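Local atomic coordinates of 2,5-dihydroxypyridine 5,6-dioxygenase (Pseudomonas putida KT2440, PDB entry 7CUP), a protein that catalyses the iron(II)-dependent dioxygenolytic ring opening of 2,5-dihydroxypyridine between carbons 5 and 6, giving N-formylmaleamate in aerobic nicotinate degradation. Residues T147-S159 with R324-V336. Sequence-based numbering, arbitrary orientation.
Sequences TLLKQARSLHVRS and RNCDIYLDDKAVV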
loop_
_atom_site.group_PDB
_atom_site.type_symbol
_atom_site.label_atom_id
_atom_site.label_comp_id
_atom_site.label_asym_id
_atom_site.label_seq_id
_atom_site.Cartn_x
_atom_site.Cartn_y
_atom_site.Cartn_z
ATOM N N THR A 147 22.647 -41.681 11.874
ATOM C CA THR A 147 22.894 -43.158 11.877
ATOM C C THR A 147 23.500 -43.555 13.244
ATOM O O THR A 147 23.066 -44.593 13.798
ATOM C CB THR A 147 23.697 -43.632 10.650
ATOM O OG1 THR A 147 25.009 -43.078 10.687
ATOM C CG2 THR A 147 23.074 -43.284 9.315
ATOM N N LEU A 148 24.400 -42.733 13.800
ATOM C CA LEU A 148 24.940 -42.874 15.181
ATOM C C LEU A 148 23.828 -42.670 16.207
ATOM O O LEU A 148 23.641 -43.535 17.067
ATOM C CB LEU A 148 26.062 -41.856 15.415
ATOM C CG LEU A 148 27.479 -42.354 15.157
ATOM C CD1 LEU A 148 28.485 -41.234 15.348
ATOM C CD2 LEU A 148 27.831 -43.517 16.081
ATOM N N LEU A 149 23.126 -41.544 16.142
ATOM C CA LEU A 149 22.112 -41.203 17.158
ATOM C C LEU A 149 21.082 -42.338 17.283
ATOM O O LEU A 149 20.678 -42.602 18.410
ATOM C CB LEU A 149 21.434 -39.878 16.797
ATOM C CG LEU A 149 20.308 -39.481 17.751
ATOM C CD1 LEU A 149 20.785 -39.500 19.199
ATOM C CD2 LEU A 149 19.740 -38.112 17.386
ATOM N N LYS A 150 20.639 -42.953 16.182
ATOM C CA LYS A 150 19.450 -43.862 16.174
ATOM C C LYS A 150 19.722 -45.099 17.038
ATOM O O LYS A 150 18.794 -45.522 17.772
ATOM C CB LYS A 150 19.061 -44.277 14.752
ATOM C CG LYS A 150 18.162 -43.277 14.044
ATOM C CD LYS A 150 18.042 -43.527 12.561
ATOM C CE LYS A 150 16.849 -44.392 12.227
ATOM N NZ LYS A 150 16.931 -44.908 10.845
ATOM N N GLN A 151 20.946 -45.626 16.982
ATOM C CA GLN A 151 21.351 -46.850 17.728
ATOM C C GLN A 151 21.826 -46.521 19.168
ATOM O O GLN A 151 21.788 -47.450 20.001
ATOM C CB GLN A 151 22.336 -47.673 16.887
ATOM C CG GLN A 151 23.569 -46.933 16.382
ATOM C CD GLN A 151 24.603 -46.688 17.455
ATOM O OE1 GLN A 151 24.282 -46.501 18.630
ATOM N NE2 GLN A 151 25.864 -46.681 17.050
ATOM N N ALA A 152 22.221 -45.278 19.495
ATOM C CA ALA A 152 22.731 -44.895 20.841
ATOM C C ALA A 152 21.712 -45.329 21.891
ATOM O O ALA A 152 20.515 -45.318 21.579
ATOM C CB ALA A 152 23.001 -43.408 20.952
ATOM N N ARG A 153 22.174 -45.701 23.085
ATOM C CA ARG A 153 21.308 -46.236 24.174
ATOM C C ARG A 153 21.150 -45.182 25.275
ATOM O O ARG A 153 20.129 -45.238 26.012
ATOM C CB ARG A 153 21.889 -47.554 24.700
ATOM C CG ARG A 153 21.574 -48.761 23.826
ATOM C CD ARG A 153 20.089 -49.106 23.853
ATOM N NE ARG A 153 19.725 -50.238 24.714
ATOM C CZ ARG A 153 19.338 -50.177 25.998
ATOM N NH1 ARG A 153 19.279 -49.023 26.646
ATOM N NH2 ARG A 153 19.019 -51.292 26.639
ATOM N N SER A 154 22.131 -44.278 25.378
ATOM C CA SER A 154 22.139 -43.096 26.278
ATOM C C SER A 154 22.812 -41.905 25.574
ATOM O O SER A 154 23.733 -42.126 24.734
ATOM C CB SER A 154 22.848 -43.407 27.562
ATOM O OG SER A 154 24.257 -43.377 27.364
ATOM N N LEU A 155 22.402 -40.684 25.934
ATOM C CA LEU A 155 23.160 -39.447 25.613
ATOM C C LEU A 155 23.688 -38.854 26.923
ATOM O O LEU A 155 22.934 -38.867 27.921
ATOM C CB LEU A 155 22.255 -38.472 24.846
ATOM C CG LEU A 155 22.871 -37.110 24.506
ATOM C CD1 LEU A 155 22.226 -36.521 23.261
ATOM C CD2 LEU A 155 22.741 -36.143 25.673
ATOM N N HIS A 156 24.929 -38.349 26.926
ATOM C CA HIS A 156 25.525 -37.721 28.139
ATOM C C HIS A 156 26.173 -36.371 27.812
ATOM O O HIS A 156 26.961 -36.276 26.831
ATOM C CB HIS A 156 26.503 -38.677 28.871
ATOM C CG HIS A 156 26.623 -38.356 30.330
ATOM N ND1 HIS A 156 25.886 -39.026 31.307
ATOM C CD2 HIS A 156 27.311 -37.384 30.976
ATOM C CE1 HIS A 156 26.144 -38.502 32.494
ATOM N NE2 HIS A 156 27.020 -37.489 32.320
ATOM N N VAL A 157 25.943 -35.371 28.663
ATOM C CA VAL A 157 26.582 -34.041 28.470
ATOM C C VAL A 157 27.410 -33.675 29.698
ATOM O O VAL A 157 26.885 -33.784 30.826
ATOM C CB VAL A 157 25.544 -32.965 28.152
ATOM C CG1 VAL A 157 26.186 -31.587 28.062
ATOM C CG2 VAL A 157 24.817 -33.309 26.860
ATOM N N ARG A 158 28.621 -33.199 29.441
ATOM C CA ARG A 158 29.530 -32.597 30.454
ATOM C C ARG A 158 30.076 -31.258 29.929
ATOM O O ARG A 158 30.406 -31.146 28.738
ATOM C CB ARG A 158 30.662 -33.588 30.780
ATOM C CG ARG A 158 30.198 -34.892 31.429
ATOM C CD ARG A 158 31.287 -35.711 32.124
ATOM N NE ARG A 158 31.939 -36.681 31.243
ATOM C CZ ARG A 158 31.530 -37.938 31.015
ATOM N NH1 ARG A 158 32.217 -38.726 30.195
ATOM N NH2 ARG A 158 30.439 -38.410 31.597
ATOM N N SER A 159 30.246 -30.283 30.807
ATOM C CA SER A 159 31.031 -29.065 30.514
ATOM C C SER A 159 31.861 -28.683 31.747
ATOM O O SER A 159 31.430 -29.021 32.872
ATOM C CB SER A 159 30.099 -27.947 30.144
ATOM O OG SER A 159 29.375 -27.495 31.283
ATOM N N ARG A 324 27.203 -23.908 24.797
ATOM C CA ARG A 324 28.533 -23.945 24.153
ATOM C C ARG A 324 29.494 -24.823 24.958
ATOM O O ARG A 324 29.232 -25.041 26.150
ATOM C CB ARG A 324 29.196 -22.568 24.205
ATOM C CG ARG A 324 28.835 -21.660 23.056
ATOM C CD ARG A 324 28.648 -20.271 23.597
ATOM N NE ARG A 324 29.791 -19.626 24.234
ATOM C CZ ARG A 324 29.901 -19.326 25.535
ATOM N NH1 ARG A 324 28.990 -19.682 26.452
ATOM N NH2 ARG A 324 30.972 -18.663 25.908
ATOM N N ASN A 325 30.607 -25.219 24.333
ATOM C CA ASN A 325 31.826 -25.737 25.020
ATOM C C ASN A 325 31.558 -27.094 25.655
ATOM O O ASN A 325 32.340 -27.476 26.527
ATOM C CB ASN A 325 32.304 -24.813 26.141
ATOM C CG ASN A 325 32.568 -23.417 25.638
ATOM O OD1 ASN A 325 32.953 -23.267 24.489
ATOM N ND2 ASN A 325 32.340 -22.406 26.475
ATOM N N CYS A 326 30.528 -27.808 25.192
ATOM C CA CYS A 326 30.022 -29.032 25.847
ATOM C C CYS A 326 30.738 -30.230 25.234
ATOM O O CYS A 326 31.147 -30.156 24.052
ATOM C CB CYS A 326 28.511 -29.200 25.724
ATOM S SG CYS A 326 27.549 -28.210 26.899
ATOM N N ASP A 327 30.931 -31.258 26.054
ATOM C CA ASP A 327 31.288 -32.618 25.604
ATOM C C ASP A 327 29.978 -33.395 25.541
ATOM O O ASP A 327 29.229 -33.387 26.535
ATOM C CB ASP A 327 32.325 -33.254 26.537
ATOM C CG ASP A 327 33.644 -32.508 26.655
ATOM O OD1 ASP A 327 34.011 -31.758 25.731
ATOM O OD2 ASP A 327 34.295 -32.690 27.684
ATOM N N ILE A 328 29.701 -34.017 24.398
ATOM C CA ILE A 328 28.448 -34.795 24.191
ATOM C C ILE A 328 28.836 -36.223 23.821
ATOM O O ILE A 328 29.611 -36.403 22.816
ATOM C CB ILE A 328 27.550 -34.176 23.103
ATOM C CG1 ILE A 328 27.380 -32.663 23.273
ATOM C CG2 ILE A 328 26.216 -34.905 23.085
ATOM C CD1 ILE A 328 26.672 -32.001 22.105
ATOM N N TYR A 329 28.265 -37.181 24.555
ATOM C CA TYR A 329 28.500 -38.637 24.363
ATOM C C TYR A 329 27.205 -39.363 24.023
ATOM O O TYR A 329 26.135 -39.102 24.654
ATOM C CB TYR A 329 29.098 -39.273 25.621
ATOM C CG TYR A 329 30.404 -38.661 26.020
ATOM C CD1 TYR A 329 30.445 -37.591 26.899
ATOM C CD2 TYR A 329 31.590 -39.127 25.495
ATOM C CE1 TYR A 329 31.646 -37.006 27.257
ATOM C CE2 TYR A 329 32.800 -38.555 25.844
ATOM C CZ TYR A 329 32.822 -37.492 26.724
ATOM O OH TYR A 329 34.008 -36.920 27.051
ATOM N N LEU A 330 27.343 -40.285 23.070
ATOM C CA LEU A 330 26.379 -41.366 22.770
ATOM C C LEU A 330 26.955 -42.670 23.336
ATOM O O LEU A 330 28.043 -43.095 22.878
ATOM C CB LEU A 330 26.198 -41.448 21.254
ATOM C CG LEU A 330 25.569 -40.210 20.622
ATOM C CD1 LEU A 330 25.321 -40.438 19.137
ATOM C CD2 LEU A 330 24.280 -39.827 21.355
ATOM N N ASP A 331 26.286 -43.244 24.335
ATOM C CA ASP A 331 26.918 -44.276 25.192
ATOM C C ASP A 331 28.258 -43.680 25.644
ATOM O O ASP A 331 28.215 -42.584 26.250
ATOM C CB ASP A 331 26.922 -45.593 24.423
ATOM C CG ASP A 331 25.511 -45.923 23.976
ATOM O OD1 ASP A 331 25.316 -46.118 22.794
ATOM O OD2 ASP A 331 24.608 -45.912 24.822
ATOM N N ASP A 332 29.408 -44.283 25.336
ATOM C CA ASP A 332 30.700 -43.674 25.760
ATOM C C ASP A 332 31.514 -43.316 24.517
ATOM O O ASP A 332 32.742 -43.332 24.594
ATOM C CB ASP A 332 31.434 -44.529 26.802
ATOM C CG ASP A 332 31.374 -46.015 26.525
ATOM O OD1 ASP A 332 31.430 -46.377 25.331
ATOM O OD2 ASP A 332 31.257 -46.791 27.505
ATOM N N LYS A 333 30.829 -42.947 23.435
ATOM C CA LYS A 333 31.426 -42.385 22.200
ATOM C C LYS A 333 31.054 -40.900 22.113
ATOM O O LYS A 333 29.848 -40.584 22.008
ATOM C CB LYS A 333 30.933 -43.176 20.985
ATOM C CG LYS A 333 31.431 -42.683 19.630
ATOM C CD LYS A 333 32.945 -42.745 19.448
ATOM C CE LYS A 333 33.393 -42.434 18.034
ATOM N NZ LYS A 333 32.576 -43.163 17.032
ATOM N N ALA A 334 32.066 -40.036 22.160
ATOM C CA ALA A 334 31.960 -38.565 22.054
ATOM C C ALA A 334 31.592 -38.201 20.618
ATOM O O ALA A 334 32.286 -38.696 19.701
ATOM C CB ALA A 334 33.262 -37.913 22.436
ATOM N N VAL A 335 30.549 -37.382 20.436
ATOM C CA VAL A 335 30.185 -36.806 19.104
ATOM C C VAL A 335 30.647 -35.344 19.069
ATOM O O VAL A 335 31.029 -34.852 17.982
ATOM C CB VAL A 335 28.685 -36.969 18.781
ATOM C CG1 VAL A 335 28.358 -38.400 18.371
ATOM C CG2 VAL A 335 27.775 -36.518 19.916
ATOM N N VAL A 336 30.656 -34.692 20.231
ATOM C CA VAL A 336 31.193 -33.316 20.418
ATOM C C VAL A 336 32.142 -33.327 21.626
ATOM O O VAL A 336 31.782 -33.917 22.654
ATOM C CB VAL A 336 30.031 -32.320 20.610
ATOM C CG1 VAL A 336 30.493 -30.874 20.644
ATOM C CG2 VAL A 336 28.964 -32.505 19.537
HETATM O O HOH W 1 26.254 -41.844 28.070
HETATM O O HOH W 2 33.541 -35.141 28.983
#
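H156 and Y329 form an antiparallel hydrogen-bonded pair, H156 N to Y329 O at 2.7 Å and Y329 N to H156 O at 2.8 Å; R158 and D327 form the next. The axes of strands 154-158 and 327-330 run at 164°, 4.6 Å apart at closest. At the D331 end, D331 N reaches S154 O, while the D331 carboxylate turns back on the loop after helix 136-151: both oxygens present syn lone pairs to R153 N (OD2 at 3.0 Å), and OD2 adds a weak bond from S154 N. Replacing D331 by alanine would probably leave R153 N without its carboxylate acceptor and the helix-to-strand loop less firmly fixed. Strand 327-330 joins 154-158 to 333-337 within an antiparallel sheet, where I328 O accepts from V335 N and V336 N in a classic beta bulge. On the L155 and I328 face, L330 packs against the helix end and A152, CD2 lying 3.8 Å from A152 CB and CD1 3.8 Å from L149 CA; W268 packs against L330. On the opposite face, with H156 and D327, R158, bent at chi3 (-90°), lays NH1 over the Y329 ring, 3.5 Å from CE1, planes 33° apart. One water links R158 NE, Y329 OH and D327 OD2; D327 OD1 accepts from A338 N.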